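Local coordinates for copper homeostasis protein CutC (Streptococcus agalactiae, PDB 2BDQ), which probably binds copper ions and is thought to take part in copper homeostasis, as a TIM-barrel member of the CutC family, at residues M1-D13 with C196-T210. Numbering follows the deposited sequence.
Sequences MILREFCAENLTD and CQETGVKQAHGTRIT
Strands 3-9 and 203-206, the first and last of a TIM barrel, pair in parallel here and close the eight-stranded sheet into a cylinder. Leu3 N donates to Lys202 O (2.8 Å), Leu3 O accepts from Ala204 N, and the alternation continues through Glu5 N to Ala204 O and Gly206 N to Glu5 O. The last bond, Cys7 N to Gly206 O (3.2 Å), meets its carbonyl well above the plane.

Leu3, Glu5, Gln203 and His205 share the inner face of the barrel. Glu5 keeps CG anti to its backbone N (chi1 173°), and the extended chain carries OE2 to the imidazole edge, where ND1 of His205 donates to OE2 of Glu5 on its anti side (2.6 Å). Carboxylate and ring stand nearly perpendicular, 81° apart. Arg24 holds the other oxygen, OE1, in a salt bridge. Cys7 approaches the same ring obliquely, with its CB 3.5 Å from NE2 of His205 and its SG slightly farther off. The methyls of Leu3 lie beside OE1 of Gln203, which Arg24 also binds.

On the outer face, the aliphatic part of Arg4 crosses Ile209, with CD of Arg4 3.4 Å from CG1 of Ile209. A bend at chi3 (-81°) turns the guanidinium so that its NH2 reaches Ile209 O edge-on (3.3 Å), tying residues 207-210, which follow the last strand, to the first strand. Ile2 sets CG2 against SG of Cys196 in helix 192-199.

With ND1 donating to a carboxylate anchored by Arg24, His205 is probably restrained in its rotation, its NE2 kept close to Cys7; whether this cluster serves copper binding remains open.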
HETATM    1  N   MSE A   1     -26.862 -11.023  14.513  1.00 36.22           N
HETATM    2  CA  MSE A   1     -27.490 -11.661  13.319  1.00 35.91           C
HETATM    3  C   MSE A   1     -26.428 -11.857  12.225  1.00 32.74           C
HETATM    4  O   MSE A   1     -25.600 -12.765  12.326  1.00 33.16           O
HETATM    5  CB  MSE A   1     -28.634 -10.780  12.818  1.00 43.43           C
HETATM    6  CG  MSE A   1     -29.808 -11.569  12.280  1.00 51.76           C
HETATM    7 SE   MSE A   1     -29.298 -12.676  10.767  1.00 66.29          SE
HETATM    8  CE  MSE A   1     -30.492 -11.899   9.424  1.00 59.97           C
ATOM      9  N   ILE A   2     -26.457 -11.030  11.177  1.00 28.72           N
ATOM     10  CA  ILE A   2     -25.456 -11.136  10.117  1.00 26.77           C
ATOM     11  C   ILE A   2     -24.208 -10.374  10.560  1.00 26.49           C
ATOM     12  O   ILE A   2     -24.295  -9.238  11.031  1.00 25.54           O
ATOM     13  CB  ILE A   2     -25.955 -10.530   8.779  1.00 28.25           C
ATOM     14  CG1 ILE A   2     -27.223 -11.244   8.319  1.00 27.15           C
ATOM     15  CG2 ILE A   2     -24.887 -10.683   7.696  1.00 25.42           C
ATOM     16  CD1 ILE A   2     -27.038 -12.732   8.129  1.00 28.64           C
ATOM     17  N   LEU A   3     -23.050 -11.006  10.411  1.00 25.46           N
ATOM     18  CA  LEU A   3     -21.786 -10.389  10.799  1.00 23.59           C
ATOM     19  C   LEU A   3     -21.288  -9.532   9.636  1.00 22.40           C
ATOM     20  O   LEU A   3     -21.131 -10.025   8.523  1.00 21.66           O
ATOM     21  CB  LEU A   3     -20.776 -11.491  11.135  1.00 25.19           C
ATOM     22  CG  LEU A   3     -19.475 -11.173  11.875  1.00 27.42           C
ATOM     23  CD1 LEU A   3     -18.953 -12.459  12.521  1.00 28.10           C
ATOM     24  CD2 LEU A   3     -18.442 -10.589  10.914  1.00 26.67           C
ATOM     25  N   ARG A   4     -21.062  -8.246   9.887  1.00 21.35           N
ATOM     26  CA  ARG A   4     -20.585  -7.346   8.841  1.00 22.13           C
ATOM     27  C   ARG A   4     -19.110  -6.986   8.968  1.00 20.83           C
ATOM     28  O   ARG A   4     -18.640  -6.621  10.045  1.00 20.85           O
ATOM     29  CB  ARG A   4     -21.416  -6.061   8.813  1.00 23.09           C
ATOM     30  CG  ARG A   4     -22.758  -6.220   8.111  1.00 27.47           C
ATOM     31  CD  ARG A   4     -23.476  -4.878   7.956  1.00 28.89           C
ATOM     32  NE  ARG A   4     -24.172  -4.481   9.175  1.00 31.20           N
ATOM     33  CZ  ARG A   4     -24.914  -3.380   9.279  1.00 33.16           C
ATOM     34  NH1 ARG A   4     -25.520  -3.096  10.424  1.00 32.58           N
ATOM     35  NH2 ARG A   4     -25.046  -2.560   8.237  1.00 34.10           N
ATOM     36  N   GLU A   5     -18.388  -7.092   7.855  1.00 21.22           N
ATOM     37  CA  GLU A   5     -16.960  -6.783   7.804  1.00 19.99           C
ATOM     38  C   GLU A   5     -16.685  -5.579   6.910  1.00 20.14           C
ATOM     39  O   GLU A   5     -17.048  -5.560   5.733  1.00 20.97           O
ATOM     40  CB  GLU A   5     -16.184  -7.991   7.274  1.00 17.92           C
ATOM     41  CG  GLU A   5     -14.703  -7.737   7.016  1.00 19.56           C
ATOM     42  CD  GLU A   5     -13.967  -8.987   6.543  1.00 21.29           C
ATOM     43  OE1 GLU A   5     -13.901  -9.966   7.324  1.00 20.15           O
ATOM     44  OE2 GLU A   5     -13.459  -8.994   5.392  1.00 18.99           O
ATOM     45  N   PHE A   6     -16.039  -4.570   7.470  1.00 19.19           N
ATOM     46  CA  PHE A   6     -15.711  -3.386   6.703  1.00 18.83           C
ATOM     47  C   PHE A   6     -14.317  -3.484   6.069  1.00 18.08           C
ATOM     48  O   PHE A   6     -13.339  -3.804   6.745  1.00 17.16           O
ATOM     49  CB  PHE A   6     -15.803  -2.159   7.604  1.00 18.70           C
ATOM     50  CG  PHE A   6     -15.355  -0.898   6.943  1.00 20.05           C
ATOM     51  CD1 PHE A   6     -14.209  -0.241   7.378  1.00 20.86           C
ATOM     52  CD2 PHE A   6     -16.067  -0.370   5.875  1.00 21.27           C
ATOM     53  CE1 PHE A   6     -13.776   0.929   6.750  1.00 20.91           C
ATOM     54  CE2 PHE A   6     -15.643   0.798   5.242  1.00 21.77           C
ATOM     55  CZ  PHE A   6     -14.499   1.449   5.682  1.00 20.28           C
ATOM     56  N   CYS A   7     -14.249  -3.218   4.766  1.00 17.77           N
ATOM     57  CA  CYS A   7     -13.003  -3.260   4.007  1.00 17.73           C
ATOM     58  C   CYS A   7     -12.408  -1.850   4.017  1.00 17.30           C
ATOM     59  O   CYS A   7     -12.957  -0.931   3.410  1.00 17.27           O
ATOM     60  CB  CYS A   7     -13.289  -3.710   2.566  1.00 20.86           C
ATOM     61  SG  CYS A   7     -11.826  -3.877   1.486  1.00 23.53           S
ATOM     62  N   ALA A   8     -11.283  -1.687   4.704  1.00 16.49           N
ATOM     63  CA  ALA A   8     -10.641  -0.388   4.828  1.00 17.17           C
ATOM     64  C   ALA A   8      -9.298  -0.274   4.128  1.00 17.39           C
ATOM     65  O   ALA A   8      -8.645  -1.269   3.838  1.00 17.72           O
ATOM     66  CB  ALA A   8     -10.463  -0.049   6.320  1.00 17.40           C
ATOM     67  N   GLU A   9      -8.907   0.958   3.840  1.00 18.10           N
ATOM     68  CA  GLU A   9      -7.606   1.224   3.250  1.00 19.32           C
ATOM     69  C   GLU A   9      -6.984   2.112   4.313  1.00 20.07           C
ATOM     70  O   GLU A   9      -7.398   3.266   4.482  1.00 20.88           O
ATOM     71  CB  GLU A   9      -7.722   1.984   1.924  1.00 18.87           C
ATOM     72  CG  GLU A   9      -6.360   2.349   1.338  1.00 20.65           C
ATOM     73  CD  GLU A   9      -6.449   3.073   0.012  1.00 20.95           C
ATOM     74  OE1 GLU A   9      -6.959   2.475  -0.961  1.00 22.15           O
ATOM     75  OE2 GLU A   9      -6.007   4.243  -0.062  1.00 21.14           O
ATOM     76  N   ASN A  10      -6.028   1.557   5.057  1.00 20.03           N
ATOM     77  CA  ASN A  10      -5.366   2.293   6.128  1.00 20.40           C
ATOM     78  C   ASN A  10      -6.393   2.629   7.207  1.00 21.21           C
ATOM     79  O   ASN A  10      -7.457   2.014   7.246  1.00 20.30           O
ATOM     80  CB  ASN A  10      -4.714   3.537   5.546  1.00 19.55           C
ATOM     81  CG  ASN A  10      -3.707   3.188   4.466  1.00 20.41           C
ATOM     82  OD1 ASN A  10      -3.490   3.954   3.529  1.00 22.95           O
ATOM     83  ND2 ASN A  10      -3.082   2.017   4.599  1.00 13.23           N
ATOM     84  N   LEU A  11      -6.119   3.590   8.079  1.00 21.69           N
ATOM     85  CA  LEU A  11      -7.097   3.842   9.130  1.00 25.02           C
ATOM     86  C   LEU A  11      -7.844   5.147   9.081  1.00 24.58           C
ATOM     87  O   LEU A  11      -8.422   5.586  10.069  1.00 25.43           O
ATOM     88  CB  LEU A  11      -6.453   3.635  10.500  1.00 25.50           C
ATOM     89  CG  LEU A  11      -5.076   4.215  10.771  1.00 27.83           C
ATOM     90  CD1 LEU A  11      -5.216   5.663  11.225  1.00 29.42           C
ATOM     91  CD2 LEU A  11      -4.393   3.380  11.847  1.00 27.48           C
ATOM     92  N   THR A  12      -7.870   5.731   7.894  1.00 25.20           N
ATOM     93  CA  THR A  12      -8.537   6.996   7.657  1.00 26.43           C
ATOM     94  C   THR A  12     -10.028   6.967   7.994  1.00 27.47           C
ATOM     95  O   THR A  12     -10.541   7.882   8.631  1.00 28.13           O
ATOM     96  CB  THR A  12      -8.388   7.407   6.181  1.00 26.71           C
ATOM     97  OG1 THR A  12      -7.013   7.297   5.794  1.00 26.76           O
ATOM     98  CG2 THR A  12      -8.848   8.831   5.978  1.00 25.02           C
ATOM     99  N   ASP A  13     -10.720   5.915   7.568  1.00 28.21           N
ATOM    100  CA  ASP A  13     -12.157   5.806   7.788  1.00 28.42           C
ATOM    101  C   ASP A  13     -12.560   4.955   8.984  1.00 27.99           C
ATOM    102  O   ASP A  13     -13.729   4.611   9.129  1.00 27.60           O
ATOM    103  CB  ASP A  13     -12.808   5.249   6.521  1.00 29.71           C
ATOM    104  CG  ASP A  13     -12.427   6.038   5.284  1.00 31.05           C
ATOM    105  OD1 ASP A  13     -12.265   5.423   4.210  1.00 33.90           O
ATOM    106  OD2 ASP A  13     -12.291   7.275   5.385  1.00 33.31           O
ATOM    107  N   CYS A 196     -27.824 -12.616   1.971  1.00 20.83           N
ATOM    108  CA  CYS A 196     -27.558 -13.591   3.024  1.00 21.94           C
ATOM    109  C   CYS A 196     -28.722 -14.543   3.293  1.00 21.67           C
ATOM    110  O   CYS A 196     -28.518 -15.742   3.436  1.00 19.76           O
ATOM    111  CB  CYS A 196     -27.179 -12.877   4.324  1.00 22.94           C
ATOM    112  SG  CYS A 196     -25.544 -12.112   4.302  1.00 26.78           S
ATOM    113  N   GLN A 197     -29.942 -14.022   3.359  1.00 23.30           N
ATOM    114  CA  GLN A 197     -31.080 -14.893   3.627  1.00 24.95           C
ATOM    115  C   GLN A 197     -31.381 -15.848   2.475  1.00 23.56           C
ATOM    116  O   GLN A 197     -31.869 -16.949   2.697  1.00 24.51           O
ATOM    117  CB  GLN A 197     -32.337 -14.075   3.940  1.00 26.47           C
ATOM    118  CG  GLN A 197     -33.002 -13.483   2.721  1.00 28.94           C
ATOM    119  CD  GLN A 197     -34.414 -13.022   2.998  1.00 30.22           C
ATOM    120  OE1 GLN A 197     -35.113 -12.556   2.098  1.00 28.74           O
ATOM    121  NE2 GLN A 197     -34.843 -13.147   4.248  1.00 32.56           N
ATOM    122  N   GLU A 198     -31.088 -15.435   1.246  1.00 23.73           N
ATOM    123  CA  GLU A 198     -31.361 -16.285   0.089  1.00 23.20           C
ATOM    124  C   GLU A 198     -30.255 -17.297  -0.194  1.00 22.28           C
ATOM    125  O   GLU A 198     -30.443 -18.219  -0.991  1.00 24.10           O
ATOM    126  CB  GLU A 198     -31.587 -15.426  -1.163  1.00 21.69           C
ATOM    127  CG  GLU A 198     -32.775 -14.488  -1.069  1.00 25.72           C
ATOM    128  CD  GLU A 198     -34.102 -15.222  -0.905  1.00 25.56           C
ATOM    129  OE1 GLU A 198     -34.891 -14.826  -0.024  1.00 25.56           O
ATOM    130  OE2 GLU A 198     -34.356 -16.184  -1.657  1.00 27.46           O
ATOM    131  N   THR A 199     -29.107 -17.136   0.453  1.00 18.75           N
ATOM    132  CA  THR A 199     -27.993 -18.047   0.225  1.00 18.70           C
ATOM    133  C   THR A 199     -27.595 -18.839   1.462  1.00 18.80           C
ATOM    134  O   THR A 199     -26.970 -19.894   1.353  1.00 19.48           O
ATOM    135  CB  THR A 199     -26.739 -17.282  -0.258  1.00 19.00           C
ATOM    136  OG1 THR A 199     -26.377 -16.305   0.724  1.00 13.89           O
ATOM    137  CG2 THR A 199     -27.011 -16.589  -1.593  1.00 15.76           C
ATOM    138  N   GLY A 200     -27.958 -18.327   2.633  1.00 18.41           N
ATOM    139  CA  GLY A 200     -27.597 -18.996   3.863  1.00 18.80           C
ATOM    140  C   GLY A 200     -26.287 -18.452   4.411  1.00 20.14           C
ATOM    141  O   GLY A 200     -25.767 -18.964   5.402  1.00 20.43           O
ATOM    142  N   VAL A 201     -25.745 -17.423   3.760  1.00 20.07           N
ATOM    143  CA  VAL A 201     -24.495 -16.798   4.198  1.00 19.23           C
ATOM    144  C   VAL A 201     -24.779 -15.926   5.422  1.00 20.93           C
ATOM    145  O   VAL A 201     -25.807 -15.260   5.475  1.00 21.33           O
ATOM    146  CB  VAL A 201     -23.893 -15.914   3.070  1.00 18.12           C
ATOM    147  CG1 VAL A 201     -22.686 -15.136   3.593  1.00 16.45           C
ATOM    148  CG2 VAL A 201     -23.485 -16.794   1.888  1.00 13.64           C
ATOM    149  N   LYS A 202     -23.879 -15.937   6.405  1.00 23.04           N
ATOM    150  CA  LYS A 202     -24.064 -15.140   7.619  1.00 23.06           C
ATOM    151  C   LYS A 202     -23.032 -14.031   7.801  1.00 23.55           C
ATOM    152  O   LYS A 202     -23.001 -13.375   8.849  1.00 25.30           O
ATOM    153  CB  LYS A 202     -24.038 -16.037   8.862  1.00 25.07           C
ATOM    154  CG  LYS A 202     -25.111 -17.104   8.879  1.00 27.34           C
ATOM    155  CD  LYS A 202     -24.592 -18.392   8.267  1.00 33.24           C
ATOM    156  CE  LYS A 202     -24.060 -19.348   9.341  1.00 33.36           C
ATOM    157  NZ  LYS A 202     -23.095 -18.711  10.288  1.00 35.63           N
ATOM    158  N   GLN A 203     -22.186 -13.819   6.794  1.00 21.51           N
ATOM    159  CA  GLN A 203     -21.155 -12.781   6.866  1.00 21.49           C
ATOM    160  C   GLN A 203     -21.046 -11.998   5.560  1.00 20.46           C
ATOM    161  O   GLN A 203     -21.008 -12.575   4.476  1.00 19.96           O
ATOM    162  CB  GLN A 203     -19.803 -13.407   7.205  1.00 20.48           C
ATOM    163  CG  GLN A 203     -19.848 -14.275   8.450  1.00 21.52           C
ATOM    164  CD  GLN A 203     -18.464 -14.595   8.971  1.00 23.21           C
ATOM    165  OE1 GLN A 203     -17.683 -13.692   9.279  1.00 21.80           O
ATOM    166  NE2 GLN A 203     -18.152 -15.881   9.082  1.00 21.99           N
ATOM    167  N   ALA A 204     -20.987 -10.676   5.671  1.00 19.96           N
ATOM    168  CA  ALA A 204     -20.898  -9.819   4.500  1.00 19.61           C
ATOM    169  C   ALA A 204     -19.704  -8.876   4.590  1.00 19.94           C
ATOM    170  O   ALA A 204     -19.434  -8.290   5.640  1.00 20.42           O
ATOM    171  CB  ALA A 204     -22.187  -9.023   4.341  1.00 18.28           C
ATOM    172  N   HIS A 205     -19.015  -8.729   3.461  1.00 19.34           N
ATOM    173  CA  HIS A 205     -17.827  -7.893   3.336  1.00 18.82           C
ATOM    174  C   HIS A 205     -18.083  -6.766   2.339  1.00 19.10           C
ATOM    175  O   HIS A 205     -18.723  -6.978   1.312  1.00 17.28           O
ATOM    176  CB  HIS A 205     -16.673  -8.768   2.839  1.00 18.94           C
ATOM    177  CG  HIS A 205     -15.448  -8.011   2.435  1.00 18.27           C
ATOM    178  ND1 HIS A 205     -14.343  -7.897   3.251  1.00 17.65           N
ATOM    179  CD2 HIS A 205     -15.113  -7.409   1.268  1.00 17.95           C
ATOM    180  CE1 HIS A 205     -13.381  -7.269   2.604  1.00 18.47           C
ATOM    181  NE2 HIS A 205     -13.822  -6.962   1.397  1.00 20.35           N
ATOM    182  N   GLY A 206     -17.573  -5.576   2.636  1.00 19.46           N
ATOM    183  CA  GLY A 206     -17.765  -4.466   1.721  1.00 23.08           C
ATOM    184  C   GLY A 206     -17.242  -3.126   2.202  1.00 26.04           C
ATOM    185  O   GLY A 206     -17.103  -2.892   3.410  1.00 26.24           O
ATOM    186  N   THR A 207     -16.937  -2.242   1.253  1.00 27.51           N
ATOM    187  CA  THR A 207     -16.454  -0.907   1.591  1.00 29.57           C
ATOM    188  C   THR A 207     -17.637  -0.030   1.979  1.00 31.96           C
ATOM    189  O   THR A 207     -17.481   0.944   2.711  1.00 33.54           O
ATOM    190  CB  THR A 207     -15.726  -0.235   0.411  1.00 30.09           C
ATOM    191  OG1 THR A 207     -16.517  -0.351  -0.780  1.00 29.75           O
ATOM    192  CG2 THR A 207     -14.366  -0.868   0.194  1.00 30.49           C
ATOM    193  N   ARG A 208     -18.821  -0.378   1.484  1.00 33.46           N
ATOM    194  CA  ARG A 208     -20.025   0.379   1.809  1.00 36.08           C
ATOM    195  C   ARG A 208     -21.037  -0.540   2.490  1.00 35.98           C
ATOM    196  O   ARG A 208     -22.230  -0.496   2.182  1.00 34.81           O
ATOM    197  CB  ARG A 208     -20.657   0.967   0.546  1.00 37.98           C
ATOM    198  CG  ARG A 208     -19.681   1.570  -0.440  1.00 40.14           C
ATOM    199  CD  ARG A 208     -20.399   2.530  -1.367  1.00 44.32           C
ATOM    200  NE  ARG A 208     -19.620   2.816  -2.564  1.00 47.41           N
ATOM    201  CZ  ARG A 208     -19.492   1.974  -3.585  1.00 49.29           C
ATOM    202  NH1 ARG A 208     -20.099   0.793  -3.550  1.00 50.09           N
ATOM    203  NH2 ARG A 208     -18.757   2.308  -4.637  1.00 50.10           N
ATOM    204  N   ILE A 209     -20.548  -1.369   3.409  1.00 36.40           N
ATOM    205  CA  ILE A 209     -21.385  -2.322   4.130  1.00 38.24           C
ATOM    206  C   ILE A 209     -22.352  -1.612   5.083  1.00 39.11           C
ATOM    207  O   ILE A 209     -23.394  -2.158   5.448  1.00 38.87           O
ATOM    208  CB  ILE A 209     -20.496  -3.331   4.924  1.00 38.60           C
ATOM    209  CG1 ILE A 209     -21.313  -4.561   5.323  1.00 37.35           C
ATOM    210  CG2 ILE A 209     -19.892  -2.657   6.152  1.00 39.07           C
ATOM    211  CD1 ILE A 209     -21.704  -5.435   4.148  1.00 35.66           C
ATOM    212  N   THR A 210     -22.004  -0.387   5.468  1.00 41.10           N
ATOM    213  CA  THR A 210     -22.828   0.414   6.373  1.00 43.17           C
ATOM    214  C   THR A 210     -23.326   1.704   5.717  1.00 44.67           C
ATOM    215  O   THR A 210     -24.537   1.990   5.838  1.00 45.26           O
ATOM    216  CB  THR A 210     -22.056   0.783   7.656  1.00 43.08           C
ATOM    217  OG1 THR A 210     -20.828   1.443   7.315  1.00 43.80           O
ATOM    218  CG2 THR A 210     -21.750  -0.467   8.464  1.00 43.22           C
TER